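Local coordinates for protein choline kinase (Cryptosporidium parvum, PDB 3MES) that probably transfers phosphate from ATP to choline, and perhaps ethanolamine, and binds ADP and magnesium, at residues Y307-E312 and T392-T397. Sequence-based numbering, arbitrary orientation.
With MG (magnesium ion), chain M; DME (decamethonium ion), chain K; PT3 (N-propyl-tartramic acid), chain L.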
ATOM      1  N   TYR B 307     -22.672  -1.100   3.480  1.00 19.93           N
ATOM      2  CA  TYR B 307     -23.445  -1.626   2.356  1.00 20.37           C
ATOM      3  C   TYR B 307     -22.714  -2.684   1.537  1.00 20.75           C
ATOM      4  O   TYR B 307     -21.649  -2.437   0.973  1.00 20.81           O
ATOM      5  CB  TYR B 307     -23.943  -0.477   1.476  1.00 20.23           C
ATOM      6  CG  TYR B 307     -24.582   0.611   2.304  1.00 19.96           C
ATOM      7  CD1 TYR B 307     -25.844   0.435   2.856  1.00 19.57           C
ATOM      8  CD2 TYR B 307     -23.909   1.794   2.571  1.00 19.40           C
ATOM      9  CE1 TYR B 307     -26.426   1.420   3.632  1.00 19.23           C
ATOM     10  CE2 TYR B 307     -24.485   2.782   3.348  1.00 18.96           C
ATOM     11  CZ  TYR B 307     -25.742   2.589   3.876  1.00 18.76           C
ATOM     12  OH  TYR B 307     -26.318   3.570   4.650  1.00 18.66           O
ATOM     13  N   ASP B 308     -23.308  -3.870   1.491  1.00 21.40           N
ATOM     14  CA  ASP B 308     -22.774  -4.988   0.732  1.00 22.00           C
ATOM     15  C   ASP B 308     -23.662  -5.218  -0.482  1.00 22.33           C
ATOM     16  O   ASP B 308     -24.822  -5.596  -0.342  1.00 22.39           O
ATOM     17  CB  ASP B 308     -22.744  -6.240   1.608  1.00 22.05           C
ATOM     18  CG  ASP B 308     -21.971  -7.382   0.981  1.00 22.45           C
ATOM     19  OD1 ASP B 308     -21.244  -7.149  -0.008  1.00 23.09           O
ATOM     20  OD2 ASP B 308     -22.088  -8.517   1.484  1.00 22.67           O
ATOM     21  N   TYR B 309     -23.117  -4.981  -1.673  1.00 22.86           N
ATOM     22  CA  TYR B 309     -23.884  -5.123  -2.908  1.00 23.40           C
ATOM     23  C   TYR B 309     -23.657  -6.480  -3.567  1.00 23.88           C
ATOM     24  O   TYR B 309     -23.896  -6.645  -4.762  1.00 24.02           O
ATOM     25  CB  TYR B 309     -23.541  -3.995  -3.889  1.00 23.29           C
ATOM     26  CG  TYR B 309     -23.468  -2.632  -3.235  1.00 23.06           C
ATOM     27  CD1 TYR B 309     -24.610  -2.014  -2.745  1.00 22.76           C
ATOM     28  CD2 TYR B 309     -22.255  -1.971  -3.100  1.00 22.70           C
ATOM     29  CE1 TYR B 309     -24.546  -0.773  -2.142  1.00 22.76           C
ATOM     30  CE2 TYR B 309     -22.182  -0.733  -2.502  1.00 22.62           C
ATOM     31  CZ  TYR B 309     -23.329  -0.137  -2.023  1.00 22.66           C
ATOM     32  OH  TYR B 309     -23.256   1.099  -1.422  1.00 22.74           O
ATOM     33  N   CYS B 310     -23.195  -7.448  -2.782  1.00 24.49           N
ATOM     34  CA  CYS B 310     -22.996  -8.806  -3.282  1.00 25.03           C
ATOM     35  C   CYS B 310     -24.054  -9.756  -2.737  1.00 25.36           C
ATOM     36  O   CYS B 310     -23.736 -10.746  -2.084  1.00 25.42           O
ATOM     37  CB  CYS B 310     -21.602  -9.317  -2.921  1.00 25.04           C
ATOM     38  SG  CYS B 310     -20.268  -8.579  -3.882  1.00 25.22           S
ATOM     39  N   SER B 311     -25.316  -9.438  -3.007  1.00 25.83           N
ATOM     40  CA  SER B 311     -26.434 -10.276  -2.600  1.00 26.25           C
ATOM     41  C   SER B 311     -27.248 -10.647  -3.833  1.00 26.59           C
ATOM     42  O   SER B 311     -27.437  -9.823  -4.730  1.00 26.62           O
ATOM     43  CB  SER B 311     -27.308  -9.539  -1.586  1.00 26.24           C
ATOM     44  OG  SER B 311     -28.358 -10.363  -1.112  1.00 26.46           O
ATOM     45  N   GLU B 312     -27.729 -11.885  -3.882  1.00 27.02           N
ATOM     46  CA  GLU B 312     -28.415 -12.380  -5.074  1.00 27.42           C
ATOM     47  C   GLU B 312     -29.928 -12.481  -4.897  1.00 27.53           C
ATOM     48  O   GLU B 312     -30.650 -12.818  -5.835  1.00 27.56           O
ATOM     49  CB  GLU B 312     -27.822 -13.720  -5.513  1.00 27.54           C
ATOM     50  CG  GLU B 312     -26.352 -13.622  -5.900  1.00 28.10           C
ATOM     51  CD  GLU B 312     -25.673 -14.973  -6.001  1.00 28.92           C
ATOM     52  OE1 GLU B 312     -24.535 -15.099  -5.501  1.00 28.72           O
ATOM     53  OE2 GLU B 312     -26.274 -15.908  -6.578  1.00 29.54           O
ATOM     54  N   THR B 392     -35.327   1.520  -5.024  1.00 28.48           N
ATOM     55  CA  THR B 392     -36.252   2.192  -4.111  1.00 28.06           C
ATOM     56  C   THR B 392     -35.992   1.793  -2.663  1.00 27.72           C
ATOM     57  O   THR B 392     -35.963   2.641  -1.769  1.00 27.75           O
ATOM     58  CB  THR B 392     -37.723   1.888  -4.451  1.00 28.06           C
ATOM     59  OG1 THR B 392     -38.008   2.310  -5.791  1.00 28.24           O
ATOM     60  CG2 THR B 392     -38.645   2.621  -3.496  1.00 28.20           C
ATOM     61  N   GLU B 393     -35.805   0.498  -2.433  1.00 27.18           N
ATOM     62  CA  GLU B 393     -35.531   0.007  -1.089  1.00 26.61           C
ATOM     63  C   GLU B 393     -34.180   0.513  -0.602  1.00 26.09           C
ATOM     64  O   GLU B 393     -34.004   0.793   0.585  1.00 26.06           O
ATOM     65  CB  GLU B 393     -35.570  -1.523  -1.049  1.00 26.73           C
ATOM     66  CG  GLU B 393     -35.491  -2.101   0.356  1.00 27.05           C
ATOM     67  CD  GLU B 393     -36.587  -1.573   1.262  1.00 27.56           C
ATOM     68  OE1 GLU B 393     -37.677  -1.239   0.747  1.00 27.80           O
ATOM     69  OE2 GLU B 393     -36.360  -1.488   2.487  1.00 27.69           O
ATOM     70  N   TYR B 394     -33.225   0.633  -1.521  1.00 25.35           N
ATOM     71  CA  TYR B 394     -31.896   1.119  -1.165  1.00 24.77           C
ATOM     72  C   TYR B 394     -31.937   2.586  -0.760  1.00 24.35           C
ATOM     73  O   TYR B 394     -31.231   3.004   0.155  1.00 24.20           O
ATOM     74  CB  TYR B 394     -30.902   0.920  -2.311  1.00 24.67           C
ATOM     75  CG  TYR B 394     -29.522   1.449  -1.993  1.00 24.52           C
ATOM     76  CD1 TYR B 394     -28.705   0.802  -1.076  1.00 24.46           C
ATOM     77  CD2 TYR B 394     -29.038   2.599  -2.602  1.00 24.49           C
ATOM     78  CE1 TYR B 394     -27.448   1.282  -0.775  1.00 24.31           C
ATOM     79  CE2 TYR B 394     -27.779   3.085  -2.309  1.00 24.42           C
ATOM     80  CZ  TYR B 394     -26.988   2.422  -1.395  1.00 24.47           C
ATOM     81  OH  TYR B 394     -25.733   2.899  -1.100  1.00 24.44           O
ATOM     82  N   ALA B 395     -32.766   3.362  -1.451  1.00 23.96           N
ATOM     83  CA  ALA B 395     -32.936   4.772  -1.130  1.00 23.63           C
ATOM     84  C   ALA B 395     -33.560   4.924   0.253  1.00 23.45           C
ATOM     85  O   ALA B 395     -33.106   5.729   1.065  1.00 23.31           O
ATOM     86  CB  ALA B 395     -33.789   5.455  -2.183  1.00 23.61           C
ATOM     87  N   ASN B 396     -34.604   4.142   0.514  1.00 23.26           N
ATOM     88  CA  ASN B 396     -35.242   4.124   1.824  1.00 23.13           C
ATOM     89  C   ASN B 396     -34.216   3.896   2.925  1.00 22.98           C
ATOM     90  O   ASN B 396     -34.294   4.491   3.998  1.00 22.97           O
ATOM     91  CB  ASN B 396     -36.300   3.020   1.889  1.00 23.08           C
ATOM     92  CG  ASN B 396     -37.575   3.388   1.163  1.00 23.07           C
ATOM     93  OD1 ASN B 396     -38.434   2.538   0.927  1.00 23.14           O
ATOM     94  ND2 ASN B 396     -37.711   4.662   0.809  1.00 23.29           N
ATOM     95  N   THR B 397     -33.252   3.029   2.644  1.00 22.84           N
ATOM     96  CA  THR B 397     -32.230   2.686   3.621  1.00 22.67           C
ATOM     97  C   THR B 397     -31.281   3.855   3.873  1.00 22.57           C
ATOM     98  O   THR B 397     -31.048   4.236   5.023  1.00 22.51           O
ATOM     99  CB  THR B 397     -31.440   1.436   3.190  1.00 22.62           C
ATOM    100  OG1 THR B 397     -32.354   0.357   2.958  1.00 22.60           O
ATOM    101  CG2 THR B 397     -30.449   1.028   4.268  1.00 22.52           C
TER
HETATM  102 MG    MG M 429     -20.007  -0.954   0.509  1.00 18.04          MG
HETATM  103  N1  DME K 427     -22.437  -6.665  -8.472  1.00 35.08           N
HETATM  104  C2  DME K 427     -23.661  -6.192  -9.141  1.00 34.56           C
HETATM  105  C3  DME K 427     -23.691  -4.660  -9.147  1.00 34.08           C
HETATM  106  C4  DME K 427     -25.095  -4.139  -9.473  1.00 33.74           C
HETATM  107  C5  DME K 427     -25.125  -2.608  -9.545  1.00 33.38           C
HETATM  108  C6  DME K 427     -24.928  -1.978  -8.161  1.00 32.78           C
HETATM  109  C7  DME K 427     -26.172  -1.200  -7.718  1.00 32.13           C
HETATM  110  C8  DME K 427     -25.845   0.274  -7.468  1.00 31.75           C
HETATM  111  C9  DME K 427     -25.512   0.537  -5.998  1.00 31.30           C
HETATM  112  C10 DME K 427     -24.334   1.508  -5.871  1.00 30.85           C
HETATM  113  C11 DME K 427     -24.493   2.404  -4.642  1.00 30.49           C
HETATM  114  N12 DME K 427     -23.399   3.387  -4.591  1.00 30.30           N
HETATM  115  C13 DME K 427     -22.731  -7.882  -7.698  1.00 34.83           C
HETATM  116  C14 DME K 427     -21.416  -6.965  -9.489  1.00 34.96           C
HETATM  117  C15 DME K 427     -21.939  -5.620  -7.562  1.00 34.87           C
HETATM  118  C16 DME K 427     -22.100   2.697  -4.577  1.00 30.11           C
HETATM  119  C17 DME K 427     -23.475   4.259  -5.772  1.00 29.74           C
HETATM  120  C18 DME K 427     -23.530   4.189  -3.362  1.00 30.07           C
HETATM  121  O1  PT3 L 428     -20.347   3.043 -11.300  1.00 32.44           O
HETATM  122  O11 PT3 L 428     -22.327   3.362 -12.282  1.00 32.11           O
HETATM  123  C1  PT3 L 428     -21.574   2.839 -11.431  1.00 32.70           C
HETATM  124  C2  PT3 L 428     -22.208   1.870 -10.438  1.00 33.02           C
HETATM  125  O2  PT3 L 428     -23.588   1.657 -10.747  1.00 33.39           O
HETATM  126  C3  PT3 L 428     -22.069   2.477  -9.046  1.00 33.22           C
HETATM  127  O3  PT3 L 428     -23.357   2.645  -8.449  1.00 33.81           O
HETATM  128  C4  PT3 L 428     -21.218   1.529  -8.216  1.00 32.98           C
HETATM  129  O41 PT3 L 428     -20.438   1.961  -7.370  1.00 32.87           O
HETATM  130  N4  PT3 L 428     -21.376   0.242  -8.517  1.00 32.71           N
HETATM  131  C41 PT3 L 428     -20.622  -0.819  -7.832  1.00 32.96           C
HETATM  132  C42 PT3 L 428     -21.295  -2.171  -8.074  1.00 32.60           C
HETATM  133  C43 PT3 L 428     -21.719  -2.814  -6.752  1.00 32.10           C
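Tyr-307 and Tyr-394 bring strand 307-308 and helix 391-411 together with backbones well apart, their CA atoms 9.6 Å from each other, so long aromatic side chains must span the gap. Tyr-394 is the side chain that both tyrosines of 307-312 touch: a chi1 of 178°, trans to the backbone N, extends its ring toward them, and it crosses each at about a right angle. It turns an edge to the face of Tyr-307 in a T-shaped stack, planes at 77°, and receives the edge of Tyr-309 on its own face in an offset version of the same arrangement, with CE1 of Tyr-309 3.8 Å from CE1 of Tyr-394. Thr-397 adds its methyl CG2 at the rim of Tyr-307, 4.1 Å from CE1. The phenol oxygens have polar partners of their own: Tyr-307 hydrogen-bonds with His-401, Tyr-309 with Glu-304, and Tyr-394 with Arg-398. The cluster borders ligand and metal alike. Decamethonium C9 lies over one face of Tyr-309, and its methyl C18 is 3.4 Å from Tyr-394 OH, whereas the carbonyl O of Tyr-307 binds magnesium at 2.3 Å, alongside the backbone O of Glu-304 and OE2 of Glu-271. Such an aromatic, oxygen-lined wall suits a quaternary ammonium, consistent with a choline-binding pocket beside the metal site.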